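Local coordinates for probable adhesion protein (Pseudomonas aeruginosa PAO1, PDB 6R3Z) that probably serves as the periplasmic solute-binding protein of a metal-ion transport system, capturing divalent metals such as ferrous iron for uptake, at residues H14-Y17 / S18-S21; E202-P205 / S206-K209. One frame throughout, in Å; residues are numbered along the deposited sequence.

Contact 1 (H14-Y17 / S18-S21); sequences HPYY and SYVS
Y16 and Y19 meet side by side in the first turns of helix 14-24, the helix of the beta-alpha-beta unit that runs from strand 8-11 to strand 29-32. The two tyrosines point the same way, and the edge of the Y19 ring is turned to the face of the Y16 ring in a T-shaped pair, centroids 5.2 Å apart and planes at 74°. The closest carbons are Y16 CD1 and Y19 CD2, at 3.7 Å. Both hydroxyls are engaged beyond the helix, Y16 OH with Q122 and N62, Y19 OH with S119, which ties the far ends of the rings to their surroundings. P15 also meets Y19: P15 O sits over one face of the Y19 ring, near its rim and 3.2 Å from Y19 CD1, while P15 CB lies 4.2 Å from Y19 OH.

Backbone bonding is regular alpha-helical: S18, Y19, V20 and S21 donate to the carbonyls of H14, P15, Y16 and Y17, and V20 N to Y16 O is almost straight at 176°. S18 OG is hydrogen-bonded to S257 O, A258 O and Y261 N, tying this helix to the chain just before helix 260-277 and to its first turn.

At S21 the hydroxyl adds a second bond. Lying beside its own backbone N (chi1 -63°), S21 OG folds back to donate to Y17 O at 2.9 Å. S21 N and OG thus grip this carbonyl from opposite faces of its plane, and S21 OG also lies over one face of the Y17 ring, 3.1 Å from Y17 CE1.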
ATOM      1  N   HIS A  14       3.338   5.784   4.073  1.00 20.59           N
ATOM      2  CA  HIS A  14       4.738   5.465   3.763  1.00 21.02           C
ATOM      3  C   HIS A  14       5.032   5.302   2.265  1.00 23.04           C
ATOM      4  O   HIS A  14       5.997   5.912   1.797  1.00 22.90           O
ATOM      5  CB  HIS A  14       5.234   4.234   4.533  1.00 22.18           C
ATOM      6  CG  HIS A  14       5.340   4.457   6.006  1.00 24.02           C
ATOM      7  ND1 HIS A  14       4.217   4.504   6.811  1.00 25.35           N
ATOM      8  CD2 HIS A  14       6.437   4.609   6.778  1.00 25.01           C
ATOM      9  CE1 HIS A  14       4.665   4.675   8.045  1.00 25.00           C
ATOM     10  NE2 HIS A  14       5.988   4.772   8.069  1.00 25.09           N
ATOM     11  N   PRO A  15       4.227   4.522   1.484  1.00 20.97           N
ATOM     12  CA  PRO A  15       4.539   4.362   0.045  1.00 20.39           C
ATOM     13  C   PRO A  15       4.587   5.696  -0.681  1.00 20.76           C
ATOM     14  O   PRO A  15       5.463   5.862  -1.523  1.00 19.99           O
ATOM     15  CB  PRO A  15       3.406   3.469  -0.463  1.00 22.88           C
ATOM     16  CG  PRO A  15       3.023   2.656   0.741  1.00 26.42           C
ATOM     17  CD  PRO A  15       3.053   3.698   1.845  1.00 22.46           C
ATOM     18  N   TYR A  16       3.695   6.658  -0.307  1.00 18.97           N
ATOM     19  CA  TYR A  16       3.675   7.979  -0.954  1.00 19.73           C
ATOM     20  C   TYR A  16       4.908   8.795  -0.611  1.00 22.69           C
ATOM     21  O   TYR A  16       5.406   9.503  -1.483  1.00 19.47           O
ATOM     22  CB  TYR A  16       2.362   8.729  -0.705  1.00 20.06           C
ATOM     23  CG  TYR A  16       1.194   7.957  -1.283  1.00 21.70           C
ATOM     24  CD1 TYR A  16       0.847   8.081  -2.630  1.00 24.16           C
ATOM     25  CD2 TYR A  16       0.519   7.008  -0.521  1.00 22.39           C
ATOM     26  CE1 TYR A  16      -0.175   7.301  -3.194  1.00 24.02           C
ATOM     27  CE2 TYR A  16      -0.486   6.207  -1.076  1.00 23.46           C
ATOM     28  CZ  TYR A  16      -0.832   6.358  -2.412  1.00 26.05           C
ATOM     29  OH  TYR A  16      -1.819   5.554  -2.947  1.00 25.60           O
ATOM     30  N   TYR A  17       5.454   8.631   0.611  1.00 21.08           N
ATOM     31  CA  TYR A  17       6.725   9.281   0.965  1.00 20.90           C
ATOM     32  C   TYR A  17       7.804   8.754  -0.018  1.00 22.77           C
ATOM     33  O   TYR A  17       8.567   9.544  -0.596  1.00 21.93           O
ATOM     34  CB  TYR A  17       7.152   8.957   2.414  1.00 21.64           C
ATOM     35  CG  TYR A  17       8.409   9.708   2.800  1.00 21.49           C
ATOM     36  CD1 TYR A  17       9.673   9.199   2.493  1.00 22.69           C
ATOM     37  CD2 TYR A  17       8.338  10.974   3.386  1.00 22.48           C
ATOM     38  CE1 TYR A  17      10.832   9.908   2.794  1.00 25.35           C
ATOM     39  CE2 TYR A  17       9.495  11.701   3.687  1.00 23.46           C
ATOM     40  CZ  TYR A  17      10.739  11.164   3.379  1.00 31.20           C
ATOM     41  OH  TYR A  17      11.891  11.839   3.683  1.00 29.81           O
ATOM     42  N   SER A  18       7.842   7.425  -0.233  1.00 18.90           N
ATOM     43  CA  SER A  18       8.813   6.810  -1.161  1.00 19.35           C
ATOM     44  C   SER A  18       8.638   7.316  -2.597  1.00 22.13           C
ATOM     45  O   SER A  18       9.631   7.710  -3.232  1.00 21.61           O
ATOM     46  CB  SER A  18       8.732   5.287  -1.102  1.00 21.87           C
ATOM     47  OG  SER A  18       9.283   4.783   0.106  1.00 23.34           O
ATOM     48  N   TYR A  19       7.381   7.390  -3.084  1.00 19.49           N
ATOM     49  CA  TYR A  19       7.123   7.875  -4.442  1.00 19.28           C
ATOM     50  C   TYR A  19       7.625   9.313  -4.578  1.00 21.86           C
ATOM     51  O   TYR A  19       8.416   9.585  -5.464  1.00 21.34           O
ATOM     52  CB  TYR A  19       5.631   7.882  -4.796  1.00 19.62           C
ATOM     53  CG  TYR A  19       4.849   6.585  -4.751  1.00 19.38           C
ATOM     54  CD1 TYR A  19       5.494   5.347  -4.705  1.00 19.47           C
ATOM     55  CD2 TYR A  19       3.454   6.595  -4.746  1.00 20.88           C
ATOM     56  CE1 TYR A  19       4.760   4.151  -4.653  1.00 22.72           C
ATOM     57  CE2 TYR A  19       2.718   5.417  -4.662  1.00 21.35           C
ATOM     58  CZ  TYR A  19       3.369   4.200  -4.644  1.00 26.67           C
ATOM     59  OH  TYR A  19       2.581   3.073  -4.558  1.00 24.32           O
ATOM     60  N   VAL A  20       7.138  10.238  -3.709  1.00 19.17           N
ATOM     61  CA  VAL A  20       7.460  11.666  -3.841  1.00 19.42           C
ATOM     62  C   VAL A  20       8.979  11.923  -3.690  1.00 24.07           C
ATOM     63  O   VAL A  20       9.549  12.635  -4.524  1.00 23.58           O
ATOM     64  CB  VAL A  20       6.570  12.534  -2.905  1.00 22.93           C
ATOM     65  CG1 VAL A  20       6.982  14.004  -2.950  1.00 23.40           C
ATOM     66  CG2 VAL A  20       5.082  12.380  -3.290  1.00 21.98           C
ATOM     67  N   SER A  21       9.638  11.308  -2.683  1.00 21.97           N
ATOM     68  CA  SER A  21      11.095  11.476  -2.483  1.00 21.83           C
ATOM     69  C   SER A  21      11.884  11.064  -3.746  1.00 24.05           C
ATOM     70  O   SER A  21      12.800  11.770  -4.159  1.00 24.68           O
ATOM     71  CB  SER A  21      11.572  10.645  -1.291  1.00 25.00           C
ATOM     72  OG  SER A  21      10.955  11.113  -0.107  1.00 37.52           O
TER

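Contact 2 (E202-P205 / S206-K209); sequences EPSP and SQLK. With EDO (1,2-ethanediol), chain D.
S204 and Q207 bracket the start of helix 205-217, where the chain leaves an extended loop and the first helical bonds run from L208 N to S204 O and from K209 N to P205 O. Their side chains form a capping box. S204 OG, in the crowded position between its own N and carbonyl carbon (chi1 65°), accepts from Q207 N at 3.0 Å. In return, Q207 OE1 takes the N-H of S204 N at 2.9 Å, in the plane of the amide and on a lone pair, with an N-H...O angle of 169°. A weak bond, 3.4 Å, also runs from S204 OG to Q207 OE1.

Apolar packing flanks it: P203 CB rests 3.9 Å from Q207 CB, and P203 CG approaches L208 CB. An ethanediol molecule, probably from the crystallisation liquor, links the E202 carboxylate to the P203 carbonyl, its O1 donating to E202 OE2 at 2.8 Å and its O2 to P203 O. K209 NZ forms a salt bridge with D213, farther along the helix.

The reciprocal bonds satisfy two N-H groups, that of Q207 in the first helical turn and that of S204 just ahead of it, and the bond to OE1 helps set the rotation of the Q207 amide.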
ATOM      1  N   GLU A 202     -11.425  -5.909  13.178  1.00 25.52           N
ATOM      2  CA  GLU A 202     -11.155  -7.229  13.726  1.00 26.04           C
ATOM      3  C   GLU A 202     -12.452  -8.073  13.652  1.00 27.98           C
ATOM      4  O   GLU A 202     -13.520  -7.553  13.991  1.00 27.39           O
ATOM      5  CB  GLU A 202     -10.673  -7.092  15.190  1.00 28.55           C
ATOM      6  CG  GLU A 202     -10.241  -8.371  15.892  1.00 44.07           C
ATOM      7  CD  GLU A 202      -9.530  -8.166  17.223  1.00 69.03           C
ATOM      8  OE1 GLU A 202      -8.848  -7.127  17.385  1.00 64.70           O
ATOM      9  OE2 GLU A 202      -9.644  -9.053  18.102  1.00 59.12           O
ATOM     10  N   PRO A 203     -12.385  -9.364  13.258  1.00 23.88           N
ATOM     11  CA  PRO A 203     -13.610 -10.193  13.289  1.00 23.15           C
ATOM     12  C   PRO A 203     -14.060 -10.479  14.718  1.00 25.65           C
ATOM     13  O   PRO A 203     -13.239 -10.481  15.630  1.00 25.36           O
ATOM     14  CB  PRO A 203     -13.164 -11.503  12.631  1.00 24.79           C
ATOM     15  CG  PRO A 203     -11.672 -11.585  12.916  1.00 29.23           C
ATOM     16  CD  PRO A 203     -11.197 -10.152  12.842  1.00 25.10           C
ATOM     17  N   SER A 204     -15.358 -10.733  14.913  1.00 22.25           N
ATOM     18  CA  SER A 204     -15.868 -11.194  16.196  1.00 21.93           C
ATOM     19  C   SER A 204     -15.441 -12.689  16.346  1.00 26.53           C
ATOM     20  O   SER A 204     -15.089 -13.325  15.321  1.00 26.07           O
ATOM     21  CB  SER A 204     -17.397 -11.141  16.180  1.00 25.28           C
ATOM     22  OG  SER A 204     -17.900 -12.059  15.217  1.00 23.97           O
ATOM     23  N   PRO A 205     -15.585 -13.320  17.556  1.00 26.08           N
ATOM     24  CA  PRO A 205     -15.310 -14.767  17.660  1.00 24.98           C
ATOM     25  C   PRO A 205     -16.179 -15.597  16.687  1.00 28.15           C
ATOM     26  O   PRO A 205     -15.650 -16.515  16.052  1.00 26.88           O
ATOM     27  CB  PRO A 205     -15.623 -15.083  19.123  1.00 28.08           C
ATOM     28  CG  PRO A 205     -15.381 -13.763  19.837  1.00 32.51           C
ATOM     29  CD  PRO A 205     -15.957 -12.760  18.871  1.00 27.57           C
ATOM     30  N   SER A 206     -17.483 -15.237  16.520  1.00 25.45           N
ATOM     31  CA  SER A 206     -18.402 -15.937  15.593  1.00 24.76           C
ATOM     32  C   SER A 206     -17.956 -15.827  14.125  1.00 26.95           C
ATOM     33  O   SER A 206     -17.958 -16.828  13.393  1.00 27.44           O
ATOM     34  CB  SER A 206     -19.829 -15.406  15.736  1.00 27.58           C
ATOM     35  OG  SER A 206     -20.423 -15.821  16.951  1.00 40.11           O
ATOM     36  N   GLN A 207     -17.533 -14.628  13.708  1.00 23.26           N
ATOM     37  CA  GLN A 207     -17.034 -14.373  12.339  1.00 22.51           C
ATOM     38  C   GLN A 207     -15.735 -15.165  12.074  1.00 27.99           C
ATOM     39  O   GLN A 207     -15.600 -15.792  11.024  1.00 27.26           O
ATOM     40  CB  GLN A 207     -16.797 -12.876  12.117  1.00 23.46           C
ATOM     41  CG  GLN A 207     -18.097 -12.071  11.936  1.00 21.28           C
ATOM     42  CD  GLN A 207     -17.853 -10.588  11.905  1.00 29.16           C
ATOM     43  OE1 GLN A 207     -17.038 -10.039  12.663  1.00 26.09           O
ATOM     44  NE2 GLN A 207     -18.606  -9.897  11.053  1.00 25.04           N
ATOM     45  N   LEU A 208     -14.789 -15.137  13.032  1.00 25.03           N
ATOM     46  CA  LEU A 208     -13.529 -15.873  12.895  1.00 25.05           C
ATOM     47  C   LEU A 208     -13.794 -17.403  12.774  1.00 26.84           C
ATOM     48  O   LEU A 208     -13.213 -18.036  11.886  1.00 26.23           O
ATOM     49  CB  LEU A 208     -12.598 -15.571  14.068  1.00 25.68           C
ATOM     50  CG  LEU A 208     -11.277 -16.337  14.081  1.00 29.49           C
ATOM     51  CD1 LEU A 208     -10.411 -15.971  12.872  1.00 28.54           C
ATOM     52  CD2 LEU A 208     -10.556 -16.144  15.394  1.00 32.66           C
ATOM     53  N   LYS A 209     -14.700 -17.967  13.612  1.00 23.90           N
ATOM     54  CA  LYS A 209     -15.063 -19.390  13.521  1.00 24.31           C
ATOM     55  C   LYS A 209     -15.627 -19.701  12.121  1.00 27.38           C
ATOM     56  O   LYS A 209     -15.235 -20.705  11.506  1.00 28.01           O
ATOM     57  CB  LYS A 209     -16.084 -19.774  14.599  1.00 26.82           C
ATOM     58  CG  LYS A 209     -16.320 -21.283  14.688  1.00 37.26           C
ATOM     59  CD  LYS A 209     -17.617 -21.633  15.389  1.00 52.81           C
ATOM     60  CE  LYS A 209     -17.805 -23.131  15.503  1.00 64.03           C
ATOM     61  NZ  LYS A 209     -18.008 -23.777  14.175  1.00 72.60           N
TER
HETATM   62  C1  EDO D 403     -10.674 -12.210  17.147  1.00 40.22           C
HETATM   63  O1  EDO D 403      -9.956 -11.865  18.330  1.00 41.72           O
HETATM   64  C2  EDO D 403     -11.934 -12.990  17.562  1.00 39.45           C
HETATM   65  O2  EDO D 403     -12.796 -12.080  18.230  1.00 41.82           O

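In the fold
Contact 1 comes first along the chain, near the N-terminus, and contact 2 follows much later; their centres are about 34 Å apart, their nearest atoms about 20 Å, and they lie on opposite sides of the chain's centre. Helix 14-24 of contact 1 belongs with the parallel sheet that includes strands 8-11 and 29-32, whereas helix 205-217 of contact 2 connects strands 193-194 and 220-226 of the second. Nickel is bound between the two halves by histidines from both (H41, H66 and H111; H177, H199 and H250). The side chain of P15 lies about 10 Å from the ion and that of P203 about 14 Å; neither contact includes a metal ligand, the first being buried, the second at the surface.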